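Bacteriophage virulence determinant (Salmonella enterica subsp. enterica serovar Typhimurium str. 14028S, PDB 6GGR) probably cleaves the NF-kappa B subunit p65 as a zinc metalloprotease effector of Salmonella, dampening NF-kappa B signalling in the infected host. Local coordinates at residues 156-162 and 200-205; 69-74 and 134-138. All coordinates share one frame. Residues are numbered along the deposited sequence.

How the contacts relate
Both contacts gather around helix 160-173, which carries the zinc-binding residues His-166 and His-170, and both are partly buried. Contact 1 is polar: the N-cap and first turn of that helix are tied to 200-205 by hydrogen bonds and a water, while the strand before it adds only the packing of Gln-156 on Pro-203, and Arg-205 reaches both the zinc-site region and the bound p65 chain. Contact 2 is apolar: helix 64-84 packs against the end of strand 132-135, with leucine, valine and cysteine side chains meeting. Their centres lie about 16 Å apart, yet they touch directly, Thr-160 CG2 packing on Val-73 CG1 at 3.9 Å.

Contact 1: 156-162 and 200-205; sequences QQFDTTR and HTSPPR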
ATOM      1  N   GLN B 156      10.114  -6.386 -10.820  1.00 28.06           N
ATOM      2  CA  GLN B 156      10.902  -7.060  -9.799  1.00 27.03           C
ATOM      3  C   GLN B 156      10.052  -7.249  -8.553  1.00 29.69           C
ATOM      4  O   GLN B 156       9.264  -6.369  -8.192  1.00 32.46           O
ATOM      5  CB  GLN B 156      12.155  -6.250  -9.445  1.00 25.81           C
ATOM      6  CG  GLN B 156      13.022  -5.889 -10.632  1.00 31.57           C
ATOM      7  CD  GLN B 156      13.579  -7.107 -11.331  1.00 35.55           C
ATOM      8  OE1 GLN B 156      14.220  -7.952 -10.708  1.00 31.56           O
ATOM      9  NE2 GLN B 156      13.329  -7.212 -12.631  1.00 41.25           N
ATOM     10  N   GLN B 157      10.214  -8.394  -7.901  1.00 33.70           N
ATOM     11  CA  GLN B 157       9.539  -8.628  -6.632  1.00 34.19           C
ATOM     12  C   GLN B 157      10.178  -7.785  -5.541  1.00 36.54           C
ATOM     13  O   GLN B 157      11.404  -7.667  -5.466  1.00 23.75           O
ATOM     14  CB  GLN B 157       9.622 -10.099  -6.230  1.00 37.45           C
ATOM     15  CG  GLN B 157       8.963 -11.068  -7.181  1.00 39.72           C
ATOM     16  CD  GLN B 157       8.729 -12.424  -6.544  1.00 38.08           C
ATOM     17  OE1 GLN B 157       8.923 -12.598  -5.340  1.00 51.92           O
ATOM     18  NE2 GLN B 157       8.308 -13.393  -7.346  1.00 41.80           N
ATOM     19  N   PHE B 158       9.342  -7.199  -4.688  1.00 32.01           N
ATOM     20  CA  PHE B 158       9.850  -6.634  -3.447  1.00 32.42           C
ATOM     21  C   PHE B 158      10.414  -7.748  -2.577  1.00 35.81           C
ATOM     22  O   PHE B 158       9.822  -8.825  -2.462  1.00 37.20           O
ATOM     23  CB  PHE B 158       8.741  -5.907  -2.688  1.00 32.06           C
ATOM     24  CG  PHE B 158       8.487  -4.503  -3.158  1.00 28.10           C
ATOM     25  CD1 PHE B 158       9.380  -3.492  -2.866  1.00 25.50           C
ATOM     26  CD2 PHE B 158       7.331  -4.188  -3.850  1.00 30.45           C
ATOM     27  CE1 PHE B 158       9.144  -2.197  -3.278  1.00 30.37           C
ATOM     28  CE2 PHE B 158       7.086  -2.892  -4.264  1.00 35.61           C
ATOM     29  CZ  PHE B 158       7.999  -1.894  -3.975  1.00 29.45           C
ATOM     30  N   ASP B 159      11.565  -7.492  -1.967  1.00 29.94           N
ATOM     31  CA  ASP B 159      12.137  -8.395  -0.980  1.00 28.24           C
ATOM     32  C   ASP B 159      12.229  -7.676   0.362  1.00 32.26           C
ATOM     33  O   ASP B 159      12.029  -6.463   0.461  1.00 37.18           O
ATOM     34  CB  ASP B 159      13.514  -8.910  -1.423  1.00 39.31           C
ATOM     35  CG  ASP B 159      14.606  -7.857  -1.319  1.00 38.19           C
ATOM     36  OD1 ASP B 159      14.345  -6.670  -1.614  1.00 35.46           O
ATOM     37  OD2 ASP B 159      15.734  -8.227  -0.934  1.00 46.69           O
ATOM     38  N   THR B 160      12.533  -8.450   1.403  1.00 27.57           N
ATOM     39  CA  THR B 160      12.524  -7.912   2.762  1.00 33.47           C
ATOM     40  C   THR B 160      13.453  -6.710   2.879  1.00 28.27           C
ATOM     41  O   THR B 160      13.083  -5.676   3.448  1.00 27.83           O
ATOM     42  CB  THR B 160      12.928  -9.006   3.752  1.00 37.52           C
ATOM     43  OG1 THR B 160      12.042 -10.119   3.617  1.00 42.69           O
ATOM     44  CG2 THR B 160      12.873  -8.496   5.188  1.00 40.44           C
ATOM     45  N   THR B 161      14.666  -6.824   2.340  1.00 24.13           N
ATOM     46  CA  THR B 161      15.637  -5.744   2.476  1.00 26.72           C
ATOM     47  C   THR B 161      15.090  -4.444   1.902  1.00 26.28           C
ATOM     48  O   THR B 161      15.046  -3.419   2.593  1.00 26.22           O
ATOM     49  CB  THR B 161      16.949  -6.130   1.799  1.00 37.97           C
ATOM     50  OG1 THR B 161      17.408  -7.377   2.334  1.00 35.82           O
ATOM     51  CG2 THR B 161      18.014  -5.058   2.038  1.00 39.80           C
ATOM     52  N   ARG B 162      14.646  -4.470   0.640  1.00 27.30           N
ATOM     53  CA  ARG B 162      14.118  -3.259   0.019  1.00 30.34           C
ATOM     54  C   ARG B 162      12.926  -2.715   0.797  1.00 28.66           C
ATOM     55  O   ARG B 162      12.838  -1.509   1.050  1.00 26.47           O
ATOM     56  CB  ARG B 162      13.724  -3.527  -1.435  1.00 22.61           C
ATOM     57  CG  ARG B 162      13.241  -2.274  -2.165  1.00 27.50           C
ATOM     58  CD  ARG B 162      13.058  -2.495  -3.668  1.00 27.26           C
ATOM     59  NE  ARG B 162      14.328  -2.600  -4.391  1.00 29.94           N
ATOM     60  CZ  ARG B 162      15.045  -1.562  -4.822  1.00 28.82           C
ATOM     61  NH1 ARG B 162      14.637  -0.320  -4.607  1.00 26.57           N
ATOM     62  NH2 ARG B 162      16.181  -1.761  -5.475  1.00 28.12           N
ATOM     63  N   HIS B 200      23.336  -5.161  -2.680  1.00 37.57           N
ATOM     64  CA  HIS B 200      22.083  -5.797  -3.064  1.00 30.76           C
ATOM     65  C   HIS B 200      21.959  -5.825  -4.584  1.00 28.92           C
ATOM     66  O   HIS B 200      22.075  -4.790  -5.248  1.00 37.09           O
ATOM     67  CB  HIS B 200      20.904  -5.056  -2.441  1.00 38.67           C
ATOM     68  CG  HIS B 200      19.674  -5.895  -2.296  1.00 39.39           C
ATOM     69  ND1 HIS B 200      18.779  -6.085  -3.327  1.00 41.73           N
ATOM     70  CD2 HIS B 200      19.195  -6.602  -1.245  1.00 38.09           C
ATOM     71  CE1 HIS B 200      17.796  -6.867  -2.916  1.00 45.38           C
ATOM     72  NE2 HIS B 200      18.025  -7.194  -1.656  1.00 40.84           N
ATOM     73  N   THR B 201      21.711  -7.015  -5.132  1.00 28.62           N
ATOM     74  CA  THR B 201      21.759  -7.239  -6.575  1.00 39.94           C
ATOM     75  C   THR B 201      20.520  -6.730  -7.311  1.00 43.03           C
ATOM     76  O   THR B 201      20.581  -6.540  -8.532  1.00 39.41           O
ATOM     77  CB  THR B 201      21.940  -8.740  -6.843  1.00 60.82           C
ATOM     78  OG1 THR B 201      23.180  -9.177  -6.274  1.00 62.61           O
ATOM     79  CG2 THR B 201      21.932  -9.059  -8.340  1.00 83.53           C
ATOM     80  N   SER B 202      19.413  -6.512  -6.613  1.00 34.29           N
ATOM     81  CA  SER B 202      18.160  -6.198  -7.288  1.00 35.54           C
ATOM     82  C   SER B 202      18.343  -4.987  -8.203  1.00 40.61           C
ATOM     83  O   SER B 202      19.058  -4.045  -7.843  1.00 35.55           O
ATOM     84  CB  SER B 202      17.055  -5.916  -6.268  1.00 35.32           C
ATOM     85  OG  SER B 202      17.283  -4.695  -5.581  1.00 36.62           O
ATOM     86  N   PRO B 203      17.721  -4.973  -9.383  1.00 41.26           N
ATOM     87  CA  PRO B 203      17.800  -3.781 -10.223  1.00 39.35           C
ATOM     88  C   PRO B 203      17.162  -2.603  -9.523  1.00 37.79           C
ATOM     89  O   PRO B 203      16.188  -2.763  -8.765  1.00 30.98           O
ATOM     90  CB  PRO B 203      17.012  -4.183 -11.482  1.00 49.66           C
ATOM     91  CG  PRO B 203      16.878  -5.662 -11.430  1.00 41.65           C
ATOM     92  CD  PRO B 203      16.893  -6.028  -9.991  1.00 39.94           C
ATOM     93  N   PRO B 204      17.672  -1.393  -9.744  1.00 36.82           N
ATOM     94  CA  PRO B 204      17.065  -0.226  -9.095  1.00 31.37           C
ATOM     95  C   PRO B 204      15.662   0.044  -9.614  1.00 34.85           C
ATOM     96  O   PRO B 204      15.308  -0.289 -10.747  1.00 35.82           O
ATOM     97  CB  PRO B 204      18.024   0.919  -9.435  1.00 37.62           C
ATOM     98  CG  PRO B 204      18.784   0.454 -10.614  1.00 48.84           C
ATOM     99  CD  PRO B 204      18.865  -1.034 -10.526  1.00 40.49           C
ATOM    100  N   ARG B 205      14.861   0.666  -8.755  1.00 31.22           N
ATOM    101  CA  ARG B 205      13.457   0.937  -9.038  1.00 36.80           C
ATOM    102  C   ARG B 205      13.357   2.245  -9.810  1.00 38.07           C
ATOM    103  O   ARG B 205      13.638   3.317  -9.267  1.00 33.25           O
ATOM    104  CB  ARG B 205      12.677   1.002  -7.729  1.00 38.04           C
ATOM    105  CG  ARG B 205      11.185   1.215  -7.863  1.00 38.46           C
ATOM    106  CD  ARG B 205      10.575   1.260  -6.479  1.00 35.15           C
ATOM    107  NE  ARG B 205       9.120   1.323  -6.484  1.00 31.36           N
ATOM    108  CZ  ARG B 205       8.385   1.418  -5.382  1.00 32.11           C
ATOM    109  NH1 ARG B 205       8.975   1.458  -4.188  1.00 30.40           N
ATOM    110  NH2 ARG B 205       7.062   1.470  -5.468  1.00 35.94           N
TER
HETATM  111  O   HOH W   1      14.328  -5.515  -4.010  1.00 39.52           O
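An N-capped helix start is pinned here to the loop that follows helix 186-197. Asp-159 is the N-cap of helix 160-173: its OD1 accepts from Arg-162 N at 3.2 Å, while its OD2 takes a short 2.6 Å hydrogen bond from His-200 NE2, so one carboxylate serves both segments. The other imidazole nitrogen, His-200 ND1, is hydrogen-bonded to Ser-202 OG at 3.0 Å, which fixes the ring within its own loop. Ser-202 OG in turn accepts from Arg-162 NH2 (3.1 Å), at the edge of the guanidinium; Asn-192 binds that group's NH1, and Tyr-149 makes a cation-pi contact with it. Packing fills the remainder. Thr-161 CB lies 3.8 Å from His-200 NE2, and the Gln-156 side chain rests on the proline ring, OE1 to Pro-203 CD 3.4 Å, while its NE2 bonds to Gly-154. Arg-205 is extended, with all four chi angles near 180°, and lays a guanidinium face over the ring edge of Phe-158 (NH1 to CZ 3.5 Å). The same arginine touches the zinc-binding His-166 and gives a hydrogen bond from NH2 to the backbone of the p65 chain, placing this end of the contact beside the zinc-site residues, which hold no metal in this model, and the bound p65. A water completes the polar network, donating to Asp-159 OD1 at 2.7 Å and accepting from Arg-162 NE at 2.9 Å.

Contact 2: 69-74 and 134-138; sequences ECREVL and ALNLD
Helix-on-strand packing joins helix 64-84 to the end of strand 132-135, the middle strand of a small mixed sheet, close to the zinc-binding helix 160-173. Residues 69-74 are regular helix, with Leu-74 N bonded to Cys-70 O at 2.8 Å; residues 134-136 are extended, and the backbone turns at Leu-137 (phi/psi -107/28°). In the register the nearest CA atoms are those of Cys-70 and Asn-136, 6.5 Å apart. Leu-135 and Leu-137 point toward the helix, both with chi1 m and chi2 t, and Asn-136 between them points away. Cys-70 (m) sets its sulphur against the backbone, SG being 3.9 Å from Leu-135 O and 4.1 Å from Asn-136 CA, and also 4.1 Å from Leu-137 CG. One turn on, Leu-74 (t, p) meets the other leucine, CD2 to Leu-135 CD1 3.9 Å. Leu-137 is held by Val-73 (t), CG2 to CD2 3.8 Å, and by Glu-69, CB to CD1 4.1 Å. Phe-164 of helix 160-173 packs on both Val-73 and Leu-74. An Asx turn follows: Asn-136, chi1 p, gives ND2 to Glu-113 O and accepts at OD1 from Asp-138 N at 2.8 Å.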
ATOM      1  N   GLU B  69      10.256 -11.379  16.125  1.00 74.52           N
ATOM      2  CA  GLU B  69      10.681 -11.869  14.817  1.00 73.25           C
ATOM      3  C   GLU B  69      11.050 -10.713  13.897  1.00 65.04           C
ATOM      4  O   GLU B  69      12.116 -10.716  13.270  1.00 56.97           O
ATOM      5  CB  GLU B  69       9.573 -12.719  14.193  1.00 72.48           C
ATOM      6  CG  GLU B  69       9.338 -14.042  14.911  1.00 82.25           C
ATOM      7  CD  GLU B  69       7.995 -14.670  14.576  1.00 88.87           C
ATOM      8  OE1 GLU B  69       7.247 -14.092  13.759  1.00 92.71           O
ATOM      9  OE2 GLU B  69       7.687 -15.745  15.133  1.00 88.43           O
ATOM     10  N   CYS B  70      10.177  -9.708  13.809  1.00 62.08           N
ATOM     11  CA  CYS B  70      10.428  -8.589  12.908  1.00 55.44           C
ATOM     12  C   CYS B  70      11.572  -7.717  13.412  1.00 47.73           C
ATOM     13  O   CYS B  70      12.377  -7.225  12.614  1.00 51.00           O
ATOM     14  CB  CYS B  70       9.154  -7.764  12.728  1.00 50.64           C
ATOM     15  SG  CYS B  70       7.882  -8.579  11.709  1.00 62.17           S
ATOM     16  N   ARG B  71      11.669  -7.521  14.729  1.00 54.59           N
ATOM     17  CA  ARG B  71      12.745  -6.697  15.273  1.00 51.59           C
ATOM     18  C   ARG B  71      14.107  -7.338  15.035  1.00 54.38           C
ATOM     19  O   ARG B  71      15.082  -6.645  14.719  1.00 46.67           O
ATOM     20  CB  ARG B  71      12.535  -6.459  16.769  1.00 53.42           C
ATOM     21  CG  ARG B  71      13.352  -5.292  17.302  1.00 51.55           C
ATOM     22  CD  ARG B  71      13.580  -5.368  18.804  1.00 57.71           C
ATOM     23  NE  ARG B  71      14.384  -4.238  19.267  1.00 69.80           N
ATOM     24  CZ  ARG B  71      15.713  -4.220  19.315  1.00 76.25           C
ATOM     25  NH1 ARG B  71      16.422  -5.277  18.936  1.00 82.25           N
ATOM     26  NH2 ARG B  71      16.342  -3.136  19.746  1.00 72.30           N
ATOM     27  N   GLU B  72      14.200  -8.658  15.207  1.00 59.03           N
ATOM     28  CA  GLU B  72      15.450  -9.358  14.930  1.00 61.35           C
ATOM     29  C   GLU B  72      15.890  -9.127  13.488  1.00 61.37           C
ATOM     30  O   GLU B  72      17.055  -8.811  13.223  1.00 58.01           O
ATOM     31  CB  GLU B  72      15.280 -10.850  15.219  1.00 68.20           C
ATOM     32  CG  GLU B  72      16.561 -11.665  15.109  1.00 82.20           C
ATOM     33  CD  GLU B  72      16.766 -12.267  13.732  1.00 95.10           C
ATOM     34  OE1 GLU B  72      15.767 -12.657  13.089  1.00 99.26           O
ATOM     35  OE2 GLU B  72      17.931 -12.352  13.291  1.00 98.09           O
ATOM     36  N   VAL B  73      14.961  -9.271  12.540  1.00 56.96           N
ATOM     37  CA  VAL B  73      15.279  -9.035  11.133  1.00 54.27           C
ATOM     38  C   VAL B  73      15.633  -7.570  10.911  1.00 48.21           C
ATOM     39  O   VAL B  73      16.604  -7.246  10.217  1.00 44.13           O
ATOM     40  CB  VAL B  73      14.107  -9.476  10.238  1.00 50.01           C
ATOM     41  CG1 VAL B  73      14.349  -9.081   8.776  1.00 49.22           C
ATOM     42  CG2 VAL B  73      13.902 -10.976  10.352  1.00 53.41           C
ATOM     43  N   LEU B  74      14.843  -6.663  11.491  1.00 47.07           N
ATOM     44  CA  LEU B  74      15.114  -5.239  11.328  1.00 49.70           C
ATOM     45  C   LEU B  74      16.499  -4.884  11.850  1.00 54.85           C
ATOM     46  O   LEU B  74      17.212  -4.076  11.243  1.00 46.37           O
ATOM     47  CB  LEU B  74      14.042  -4.414  12.044  1.00 46.59           C
ATOM     48  CG  LEU B  74      14.235  -2.895  12.028  1.00 42.66           C
ATOM     49  CD1 LEU B  74      14.352  -2.369  10.608  1.00 42.22           C
ATOM     50  CD2 LEU B  74      13.100  -2.199  12.748  1.00 40.02           C
ATOM     51  N   ALA B 134       5.478   0.181  10.272  1.00 46.14           N
ATOM     52  CA  ALA B 134       4.811  -1.101  10.085  1.00 44.17           C
ATOM     53  C   ALA B 134       5.654  -1.982   9.173  1.00 39.24           C
ATOM     54  O   ALA B 134       5.953  -1.601   8.035  1.00 37.42           O
ATOM     55  CB  ALA B 134       3.409  -0.908   9.505  1.00 43.25           C
ATOM     56  N   LEU B 135       6.027  -3.161   9.669  1.00 40.83           N
ATOM     57  CA  LEU B 135       6.832  -4.108   8.913  1.00 49.73           C
ATOM     58  C   LEU B 135       6.270  -5.507   9.105  1.00 42.56           C
ATOM     59  O   LEU B 135       5.659  -5.810  10.134  1.00 42.38           O
ATOM     60  CB  LEU B 135       8.301  -4.077   9.356  1.00 49.42           C
ATOM     61  CG  LEU B 135       8.988  -2.710   9.329  1.00 52.43           C
ATOM     62  CD1 LEU B 135      10.324  -2.773  10.052  1.00 45.93           C
ATOM     63  CD2 LEU B 135       9.179  -2.219   7.901  1.00 56.74           C
ATOM     64  N   ASN B 136       6.484  -6.362   8.105  1.00 38.86           N
ATOM     65  CA  ASN B 136       6.064  -7.754   8.183  1.00 40.48           C
ATOM     66  C   ASN B 136       7.034  -8.604   7.377  1.00 40.90           C
ATOM     67  O   ASN B 136       7.809  -8.097   6.563  1.00 39.76           O
ATOM     68  CB  ASN B 136       4.637  -7.949   7.664  1.00 42.74           C
ATOM     69  CG  ASN B 136       4.521  -7.693   6.172  1.00 46.82           C
ATOM     70  OD1 ASN B 136       4.931  -8.518   5.354  1.00 42.36           O
ATOM     71  ND2 ASN B 136       3.965  -6.542   5.810  1.00 42.76           N
ATOM     72  N   LEU B 137       6.974  -9.915   7.612  1.00 41.50           N
ATOM     73  CA  LEU B 137       7.823 -10.881   6.928  1.00 45.85           C
ATOM     74  C   LEU B 137       7.038 -11.700   5.907  1.00 56.33           C
ATOM     75  O   LEU B 137       7.399 -12.840   5.606  1.00 65.25           O
ATOM     76  CB  LEU B 137       8.502 -11.797   7.944  1.00 46.46           C
ATOM     77  CG  LEU B 137       9.445 -11.078   8.909  1.00 44.80           C
ATOM     78  CD1 LEU B 137       9.667 -11.904  10.166  1.00 51.02           C
ATOM     79  CD2 LEU B 137      10.771 -10.770   8.229  1.00 59.73           C
ATOM     80  N   ASP B 138       5.962 -11.124   5.364  1.00 61.16           N
ATOM     81  CA  ASP B 138       5.164 -11.823   4.364  1.00 70.24           C
ATOM     82  C   ASP B 138       5.862 -11.886   3.010  1.00 68.74           C
ATOM     83  O   ASP B 138       5.474 -12.701   2.166  1.00 66.55           O
ATOM     84  CB  ASP B 138       3.798 -11.151   4.217  1.00 82.29           C
ATOM     85  CG  ASP B 138       3.061 -11.029   5.540  1.00 89.72           C
ATOM     86  OD1 ASP B 138       3.399 -11.778   6.483  1.00 89.83           O
ATOM     87  OD2 ASP B 138       2.141 -10.189   5.637  1.00 88.34           O
TER